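Catechol 2,3-dioxygenase (Rhodococcus sp., PDB 2WL3) probably catalyses the iron-dependent extradiol cleavage of catechol rings, adding both atoms of dioxygen and breaking the carbon-carbon bond adjacent to, not between, the hydroxylated carbons. Local coordinates at residues C[5-10]-C[145-150]; C[100-105]-C[117-122]. All coordinates share one frame; numbering follows the deposited sequence.

In the fold
Both contacts reach the sheet in which strand 6-13 pairs with 61-68 and 61-68 with 115-120. Contact 1 joins this sheet to residues 145-150, which run into strand 149-152 of the other sheet, where His-149 binds iron. Contact 2 is more peripheral, about 16 Å between its centre and that of the chain against about 5 Å for contact 1, and closes the base of the hairpin 104-109/115-120. The two centres lie about 13 Å apart, bridged by Tyr-9: its OH is 2.8 Å from Glu-117 OE1, a probable hydrogen bond, and its CE1 packs 3.2 Å from Phe-119 CE2. Contact 1 thus holds a metal ligand itself, whereas contact 2 contains none.

Contact 1 (C[5-10]-C[145-150]); sequences TELGYL and QGLGHI. With FE (Fe (III) ion), chain K.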
ATOM      1  N   THR C   5      -2.506   1.122 -30.492  1.00 22.63           N
ATOM      2  CA  THR C   5      -2.566   1.250 -29.033  1.00 21.44           C
ATOM      3  C   THR C   5      -3.828   1.926 -28.522  1.00 20.42           C
ATOM      4  O   THR C   5      -4.200   1.730 -27.375  1.00 20.28           O
ATOM      5  CB  THR C   5      -1.342   2.009 -28.480  1.00 21.81           C
ATOM      6  OG1 THR C   5      -1.233   3.284 -29.127  1.00 20.37           O
ATOM      7  CG2 THR C   5      -0.069   1.208 -28.727  1.00 22.05           C
ATOM      8  N   GLU C   6      -4.472   2.735 -29.364  1.00 19.31           N
ATOM      9  CA  GLU C   6      -5.722   3.419 -29.012  1.00 18.45           C
ATOM     10  C   GLU C   6      -6.427   3.993 -30.235  1.00 18.18           C
ATOM     11  O   GLU C   6      -5.812   4.189 -31.287  1.00 17.46           O
ATOM     12  CB  GLU C   6      -5.473   4.568 -28.014  1.00 18.35           C
ATOM     13  CG  GLU C   6      -4.676   5.748 -28.572  1.00 19.04           C
ATOM     14  CD  GLU C   6      -4.372   6.796 -27.516  1.00 21.24           C
ATOM     15  OE1 GLU C   6      -5.167   7.751 -27.372  1.00 21.69           O
ATOM     16  OE2 GLU C   6      -3.358   6.648 -26.805  1.00 20.87           O
ATOM     17  N   LEU C   7      -7.722   4.263 -30.071  1.00 18.40           N
ATOM     18  CA  LEU C   7      -8.490   5.070 -31.012  1.00 18.26           C
ATOM     19  C   LEU C   7      -8.111   6.512 -30.710  1.00 17.88           C
ATOM     20  O   LEU C   7      -8.487   7.057 -29.661  1.00 18.08           O
ATOM     21  CB  LEU C   7      -9.994   4.836 -30.810  1.00 18.75           C
ATOM     22  CG  LEU C   7     -11.028   5.734 -31.523  1.00 19.09           C
ATOM     23  CD1 LEU C   7     -10.783   5.782 -33.024  1.00 19.98           C
ATOM     24  CD2 LEU C   7     -12.440   5.262 -31.259  1.00 20.53           C
ATOM     25  N   GLY C   8      -7.321   7.103 -31.599  1.00 17.17           N
ATOM     26  CA  GLY C   8      -6.713   8.426 -31.362  1.00 16.51           C
ATOM     27  C   GLY C   8      -7.596   9.611 -31.707  1.00 16.08           C
ATOM     28  O   GLY C   8      -7.766  10.527 -30.899  1.00 16.53           O
ATOM     29  N   TYR C   9      -8.166   9.619 -32.903  1.00 16.01           N
ATOM     30  CA  TYR C   9      -9.039  10.735 -33.284  1.00 16.34           C
ATOM     31  C   TYR C   9     -10.096  10.315 -34.282  1.00 16.39           C
ATOM     32  O   TYR C   9      -9.987   9.260 -34.909  1.00 16.99           O
ATOM     33  CB  TYR C   9      -8.214  11.938 -33.812  1.00 16.32           C
ATOM     34  CG  TYR C   9      -7.373  11.624 -35.028  1.00 18.15           C
ATOM     35  CD1 TYR C   9      -6.013  11.358 -34.903  1.00 20.42           C
ATOM     36  CD2 TYR C   9      -7.933  11.602 -36.313  1.00 20.32           C
ATOM     37  CE1 TYR C   9      -5.224  11.075 -36.023  1.00 21.47           C
ATOM     38  CE2 TYR C   9      -7.153  11.307 -37.441  1.00 22.30           C
ATOM     39  CZ  TYR C   9      -5.803  11.041 -37.285  1.00 23.07           C
ATOM     40  OH  TYR C   9      -5.016  10.756 -38.382  1.00 23.65           O
ATOM     41  N   LEU C  10     -11.121  11.146 -34.429  1.00 16.76           N
ATOM     42  CA  LEU C  10     -12.129  10.936 -35.439  1.00 17.70           C
ATOM     43  C   LEU C  10     -12.240  12.193 -36.293  1.00 18.48           C
ATOM     44  O   LEU C  10     -12.170  13.321 -35.772  1.00 18.99           O
ATOM     45  CB  LEU C  10     -13.494  10.611 -34.801  1.00 18.50           C
ATOM     46  CG  LEU C  10     -13.760   9.289 -34.068  1.00 18.93           C
ATOM     47  CD1 LEU C  10     -15.169   9.313 -33.473  1.00 20.78           C
ATOM     48  CD2 LEU C  10     -13.590   8.057 -34.972  1.00 19.95           C
ATOM     49  N   GLN C 145      -6.304   5.163 -23.451  1.00 30.55           N
ATOM     50  CA  GLN C 145      -7.569   4.489 -23.746  1.00 29.46           C
ATOM     51  C   GLN C 145      -8.224   5.055 -24.999  1.00 28.11           C
ATOM     52  O   GLN C 145      -9.193   4.500 -25.515  1.00 28.41           O
ATOM     53  CB  GLN C 145      -8.535   4.625 -22.570  1.00 29.67           C
ATOM     54  CG  GLN C 145      -8.089   3.940 -21.295  1.00 32.17           C
ATOM     55  CD  GLN C 145      -9.261   3.536 -20.412  1.00 34.22           C
ATOM     56  OE1 GLN C 145     -10.419   3.549 -20.843  1.00 34.75           O
ATOM     57  NE2 GLN C 145      -8.963   3.167 -19.170  1.00 36.21           N
ATOM     58  N   GLY C 146      -7.710   6.177 -25.481  1.00 26.95           N
ATOM     59  CA  GLY C 146      -8.265   6.815 -26.666  1.00 24.80           C
ATOM     60  C   GLY C 146      -9.490   7.643 -26.347  1.00 24.02           C
ATOM     61  O   GLY C 146      -9.870   7.794 -25.175  1.00 23.98           O
ATOM     62  N   LEU C 147     -10.117   8.169 -27.395  1.00 22.61           N
ATOM     63  CA  LEU C 147     -11.228   9.102 -27.246  1.00 21.73           C
ATOM     64  C   LEU C 147     -12.491   8.464 -26.663  1.00 21.25           C
ATOM     65  O   LEU C 147     -13.210   9.103 -25.901  1.00 20.41           O
ATOM     66  CB  LEU C 147     -11.518   9.789 -28.585  1.00 22.13           C
ATOM     67  CG  LEU C 147     -12.116   8.998 -29.737  1.00 22.37           C
ATOM     68  CD1 LEU C 147     -13.612   9.253 -29.807  1.00 23.62           C
ATOM     69  CD2 LEU C 147     -11.471   9.448 -31.022  1.00 24.69           C
ATOM     70  N   GLY C 148     -12.726   7.197 -27.011  1.00 20.72           N
ATOM     71  CA  GLY C 148     -13.885   6.458 -26.562  1.00 20.81           C
ATOM     72  C   GLY C 148     -14.011   5.228 -27.428  1.00 21.33           C
ATOM     73  O   GLY C 148     -13.006   4.708 -27.918  1.00 21.63           O
ATOM     74  N   HIS C 149     -15.235   4.750 -27.618  1.00 21.22           N
ATOM     75  CA  HIS C 149     -15.471   3.668 -28.569  1.00 21.06           C
ATOM     76  C   HIS C 149     -16.566   4.006 -29.572  1.00 20.30           C
ATOM     77  O   HIS C 149     -17.480   4.774 -29.282  1.00 20.24           O
ATOM     78  CB  HIS C 149     -15.741   2.332 -27.861  1.00 21.83           C
ATOM     79  CG  HIS C 149     -17.063   2.249 -27.159  1.00 23.05           C
ATOM     80  ND1 HIS C 149     -17.170   1.987 -25.808  1.00 26.77           N
ATOM     81  CD2 HIS C 149     -18.331   2.330 -27.624  1.00 25.92           C
ATOM     82  CE1 HIS C 149     -18.446   1.945 -25.465  1.00 26.77           C
ATOM     83  NE2 HIS C 149     -19.173   2.150 -26.552  1.00 26.89           N
ATOM     84  N   ILE C 150     -16.467   3.418 -30.754  1.00 19.86           N
ATOM     85  CA  ILE C 150     -17.394   3.712 -31.841  1.00 19.23           C
ATOM     86  C   ILE C 150     -18.048   2.450 -32.390  1.00 19.43           C
ATOM     87  O   ILE C 150     -17.482   1.359 -32.289  1.00 19.81           O
ATOM     88  CB  ILE C 150     -16.658   4.426 -32.984  1.00 19.16           C
ATOM     89  CG1 ILE C 150     -15.383   3.664 -33.349  1.00 18.41           C
ATOM     90  CG2 ILE C 150     -16.317   5.867 -32.586  1.00 18.27           C
ATOM     91  CD1 ILE C 150     -14.694   4.206 -34.568  1.00 18.57           C
TER
HETATM   92 FE    FE K1286     -21.362   1.847 -26.814  1.00 51.87          FE
HETATM   93  O   HOH W   1      -8.959   3.412 -27.663  1.00 17.41           O
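Leu-7 and Leu-147 cross obliquely where the two domains of this extradiol dioxygenase, each of the vicinal oxygen chelate family, meet through strand 6-13 and the run into strand 149-152. Leu-7 CG packs 3.8 Å from Leu-147 CD2. Having CG wedged between its own backbone N and carbonyl carbon (chi1 70°), Leu-147 stands up against strand 6-13, and CD2 also settles 3.6 Å from Tyr-9 CA. Leu-10 meets the same methyl at about a right angle, through its CG. Ile-150 completes the apolar patch: it slides past Leu-10 in the opposite direction, CG2 3.7 Å from Leu-10 CD1, while its CG1 lies 3.9 Å from Leu-7 CD2. Beyond the segments, Leu-213 of strand 210-217 packs on Leu-147 and Ile-150, and Ile-65 of strand 61-68 on Leu-7 and Leu-10. One backbone bond fastens the crossing, from Leu-147 N to Leu-7 O (3.0 Å, N-H...O 153°). Beside it Gly-146, at positive phi, brings its CA against Leu-7 O and Glu-6 OE1; the Glu-6 carboxylate is held by salt bridges to Arg-51 and Arg-68. The CB of His-149 points away from strand 6-13, and its ring joins His-212 and Glu-263 round the iron, which NE2 of His-149 binds at 2.2 Å.

Contact 2 (C[100-105]-C[117-122]); sequences RRVLGL and EIFYGP
Arg-100 and Glu-117 form a salt bridge, their side chains crossing at about a right angle but their flat ends only 28° apart. NE of Arg-100 donates close to the guanidinium plane to the syn side of Glu-117 OE1 (2.7 Å), and a weak, longer bond from NH2 to OE2 makes the grip two-pronged. Arg-100 can reach over because its chain bends at chi2 (-76°); its guanidinium also makes a cation-pi contact with Tyr-64. Three backbone bonds come next. Tyr-120 N donates to Gly-104 O (3.2 Å), whereas Leu-103 N is shared between Tyr-120 O at 3.2 Å and, weakly, Gly-121 O. This is a classic beta bulge at the open end of the antiparallel hairpin 104-109/115-120: Leu-103 and Gly-104 both face Tyr-120. The chain enters it from helix 94-100 through a Schellman motif, with Arg-101 at positive phi and its side chain bridged to Asp-35. The Tyr-120 ring lies over the bulge, with Gly-104 N 3.8 Å above the ring plane, nearer its margin than its centre, while Leu-103 CB touches ring atom CE1 at 3.4 Å. Leu-105 CB sits 3.8 Å from Phe-119 CB in a non-hydrogen-bonded pair; Val-102 sends CG1 to within 3.3 Å of Phe-119 CD1, crossing that side chain at about a right angle. A second subunit also takes part: its His-277 packs on Leu-103 and hydrogen-bonds through ND1 to Gly-121 O.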
ATOM      1  N   ARG C 100      -3.063  16.580 -40.031  1.00 18.88           N
ATOM      2  CA  ARG C 100      -3.741  15.752 -39.040  1.00 17.80           C
ATOM      3  C   ARG C 100      -3.274  16.043 -37.616  1.00 16.86           C
ATOM      4  O   ARG C 100      -3.824  15.496 -36.651  1.00 16.36           O
ATOM      5  CB  ARG C 100      -3.546  14.263 -39.374  1.00 18.04           C
ATOM      6  CG  ARG C 100      -4.235  13.813 -40.649  1.00 16.72           C
ATOM      7  CD  ARG C 100      -5.750  13.649 -40.439  1.00 18.40           C
ATOM      8  NE  ARG C 100      -6.352  13.086 -41.640  1.00 19.27           N
ATOM      9  CZ  ARG C 100      -6.997  13.790 -42.560  1.00 20.60           C
ATOM     10  NH1 ARG C 100      -7.184  15.085 -42.392  1.00 21.94           N
ATOM     11  NH2 ARG C 100      -7.495  13.187 -43.634  1.00 22.56           N
ATOM     12  N   ARG C 101      -2.285  16.933 -37.519  1.00 16.01           N
ATOM     13  CA  ARG C 101      -1.496  17.212 -36.312  1.00 15.91           C
ATOM     14  C   ARG C 101      -0.751  15.997 -35.747  1.00 14.86           C
ATOM     15  O   ARG C 101      -0.701  15.794 -34.536  1.00 15.31           O
ATOM     16  CB  ARG C 101      -2.329  17.917 -35.223  1.00 15.75           C
ATOM     17  CG  ARG C 101      -3.199  19.088 -35.730  1.00 17.69           C
ATOM     18  CD  ARG C 101      -2.421  20.171 -36.488  1.00 18.79           C
ATOM     19  NE  ARG C 101      -3.342  21.209 -36.967  1.00 22.31           N
ATOM     20  CZ  ARG C 101      -3.625  22.324 -36.303  1.00 22.92           C
ATOM     21  NH1 ARG C 101      -3.055  22.559 -35.123  1.00 23.80           N
ATOM     22  NH2 ARG C 101      -4.484  23.197 -36.809  1.00 22.64           N
ATOM     23  N   VAL C 102      -0.142  15.217 -36.627  1.00 14.01           N
ATOM     24  CA  VAL C 102       0.635  14.048 -36.206  1.00 13.73           C
ATOM     25  C   VAL C 102       2.034  14.082 -36.817  1.00 14.15           C
ATOM     26  O   VAL C 102       2.288  14.845 -37.742  1.00 14.51           O
ATOM     27  CB  VAL C 102      -0.049  12.724 -36.616  1.00 13.12           C
ATOM     28  CG1 VAL C 102      -1.428  12.602 -35.986  1.00 12.38           C
ATOM     29  CG2 VAL C 102      -0.127  12.616 -38.155  1.00 12.16           C
ATOM     30  N   LEU C 103       2.934  13.231 -36.332  1.00 14.19           N
ATOM     31  CA  LEU C 103       4.287  13.161 -36.907  1.00 15.24           C
ATOM     32  C   LEU C 103       4.406  12.270 -38.138  1.00 15.75           C
ATOM     33  O   LEU C 103       5.257  12.497 -39.002  1.00 16.43           O
ATOM     34  CB  LEU C 103       5.288  12.708 -35.847  1.00 15.68           C
ATOM     35  CG  LEU C 103       5.589  13.693 -34.707  1.00 16.78           C
ATOM     36  CD1 LEU C 103       6.513  13.020 -33.673  1.00 16.59           C
ATOM     37  CD2 LEU C 103       6.194  15.007 -35.230  1.00 15.72           C
ATOM     38  N   GLY C 104       3.575  11.238 -38.219  1.00 15.72           N
ATOM     39  CA  GLY C 104       3.634  10.328 -39.357  1.00 16.65           C
ATOM     40  C   GLY C 104       2.329   9.578 -39.479  1.00 17.59           C
ATOM     41  O   GLY C 104       1.627   9.395 -38.491  1.00 17.00           O
ATOM     42  N   LEU C 105       1.975   9.179 -40.693  1.00 18.32           N
ATOM     43  CA  LEU C 105       0.778   8.375 -40.859  1.00 19.01           C
ATOM     44  C   LEU C 105       0.671   7.652 -42.178  1.00 19.43           C
ATOM     45  O   LEU C 105       1.313   7.987 -43.156  1.00 19.61           O
ATOM     46  CB  LEU C 105      -0.500   9.185 -40.634  1.00 19.03           C
ATOM     47  CG  LEU C 105      -1.059  10.008 -41.786  1.00 19.28           C
ATOM     48  CD1 LEU C 105      -2.560   9.960 -41.745  1.00 19.38           C
ATOM     49  CD2 LEU C 105      -0.581  11.419 -41.669  1.00 20.00           C
ATOM     50  N   GLU C 117      -6.918   5.605 -40.759  1.00 15.67           N
ATOM     51  CA  GLU C 117      -5.559   6.121 -40.646  1.00 15.75           C
ATOM     52  C   GLU C 117      -4.860   5.537 -39.444  1.00 14.94           C
ATOM     53  O   GLU C 117      -5.479   5.281 -38.421  1.00 14.43           O
ATOM     54  CB  GLU C 117      -5.565   7.645 -40.557  1.00 16.02           C
ATOM     55  CG  GLU C 117      -6.760   8.266 -41.249  1.00 18.14           C
ATOM     56  CD  GLU C 117      -6.497   9.650 -41.729  1.00 19.41           C
ATOM     57  OE1 GLU C 117      -5.990  10.477 -40.940  1.00 22.65           O
ATOM     58  OE2 GLU C 117      -6.798   9.919 -42.902  1.00 20.58           O
ATOM     59  N   ILE C 118      -3.560   5.327 -39.587  1.00 15.38           N
ATOM     60  CA  ILE C 118      -2.715   4.859 -38.515  1.00 14.84           C
ATOM     61  C   ILE C 118      -1.550   5.838 -38.377  1.00 14.76           C
ATOM     62  O   ILE C 118      -0.854   6.093 -39.348  1.00 15.09           O
ATOM     63  CB  ILE C 118      -2.155   3.441 -38.793  1.00 15.41           C
ATOM     64  CG1 ILE C 118      -3.278   2.472 -39.178  1.00 17.15           C
ATOM     65  CG2 ILE C 118      -1.396   2.935 -37.557  1.00 13.93           C
ATOM     66  CD1 ILE C 118      -2.834   1.034 -39.299  1.00 18.00           C
ATOM     67  N   PHE C 119      -1.318   6.348 -37.168  1.00 14.58           N
ATOM     68  CA  PHE C 119      -0.362   7.441 -36.956  1.00 14.86           C
ATOM     69  C   PHE C 119       0.454   7.268 -35.681  1.00 15.23           C
ATOM     70  O   PHE C 119       0.053   6.545 -34.764  1.00 15.24           O
ATOM     71  CB  PHE C 119      -1.105   8.785 -36.884  1.00 14.37           C
ATOM     72  CG  PHE C 119      -1.934   8.958 -35.641  1.00 14.57           C
ATOM     73  CD1 PHE C 119      -1.419   9.616 -34.524  1.00 14.64           C
ATOM     74  CD2 PHE C 119      -3.229   8.446 -35.573  1.00 14.68           C
ATOM     75  CE1 PHE C 119      -2.191   9.771 -33.362  1.00 14.02           C
ATOM     76  CE2 PHE C 119      -4.006   8.587 -34.407  1.00 13.36           C
ATOM     77  CZ  PHE C 119      -3.489   9.257 -33.312  1.00 12.42           C
ATOM     78  N   TYR C 120       1.582   7.960 -35.602  1.00 15.26           N
ATOM     79  CA  TYR C 120       2.250   8.134 -34.315  1.00 15.52           C
ATOM     80  C   TYR C 120       2.440   9.614 -34.088  1.00 15.42           C
ATOM     81  O   TYR C 120       2.372  10.396 -35.031  1.00 15.21           O
ATOM     82  CB  TYR C 120       3.595   7.393 -34.271  1.00 15.62           C
ATOM     83  CG  TYR C 120       4.663   8.008 -35.152  1.00 16.61           C
ATOM     84  CD1 TYR C 120       5.519   8.987 -34.650  1.00 16.09           C
ATOM     85  CD2 TYR C 120       4.798   7.633 -36.501  1.00 16.77           C
ATOM     86  CE1 TYR C 120       6.493   9.581 -35.456  1.00 18.12           C
ATOM     87  CE2 TYR C 120       5.787   8.222 -37.318  1.00 18.09           C
ATOM     88  CZ  TYR C 120       6.622   9.193 -36.780  1.00 18.04           C
ATOM     89  OH  TYR C 120       7.586   9.789 -37.549  1.00 19.35           O
ATOM     90  N   GLY C 121       2.652  10.004 -32.836  1.00 15.83           N
ATOM     91  CA  GLY C 121       3.075  11.379 -32.519  1.00 15.73           C
ATOM     92  C   GLY C 121       2.023  12.473 -32.630  1.00 15.73           C
ATOM     93  O   GLY C 121       2.225  13.467 -33.331  1.00 15.86           O
ATOM     94  N   PRO C 122       0.910  12.335 -31.902  1.00 15.32           N
ATOM     95  CA  PRO C 122      -0.066  13.423 -31.944  1.00 15.23           C
ATOM     96  C   PRO C 122       0.490  14.720 -31.342  1.00 15.73           C
ATOM     97  O   PRO C 122       1.380  14.674 -30.477  1.00 15.58           O
ATOM     98  CB  PRO C 122      -1.217  12.891 -31.081  1.00 15.20           C
ATOM     99  CG  PRO C 122      -0.554  11.960 -30.089  1.00 14.09           C
ATOM    100  CD  PRO C 122       0.590  11.330 -30.867  1.00 15.18           C
TER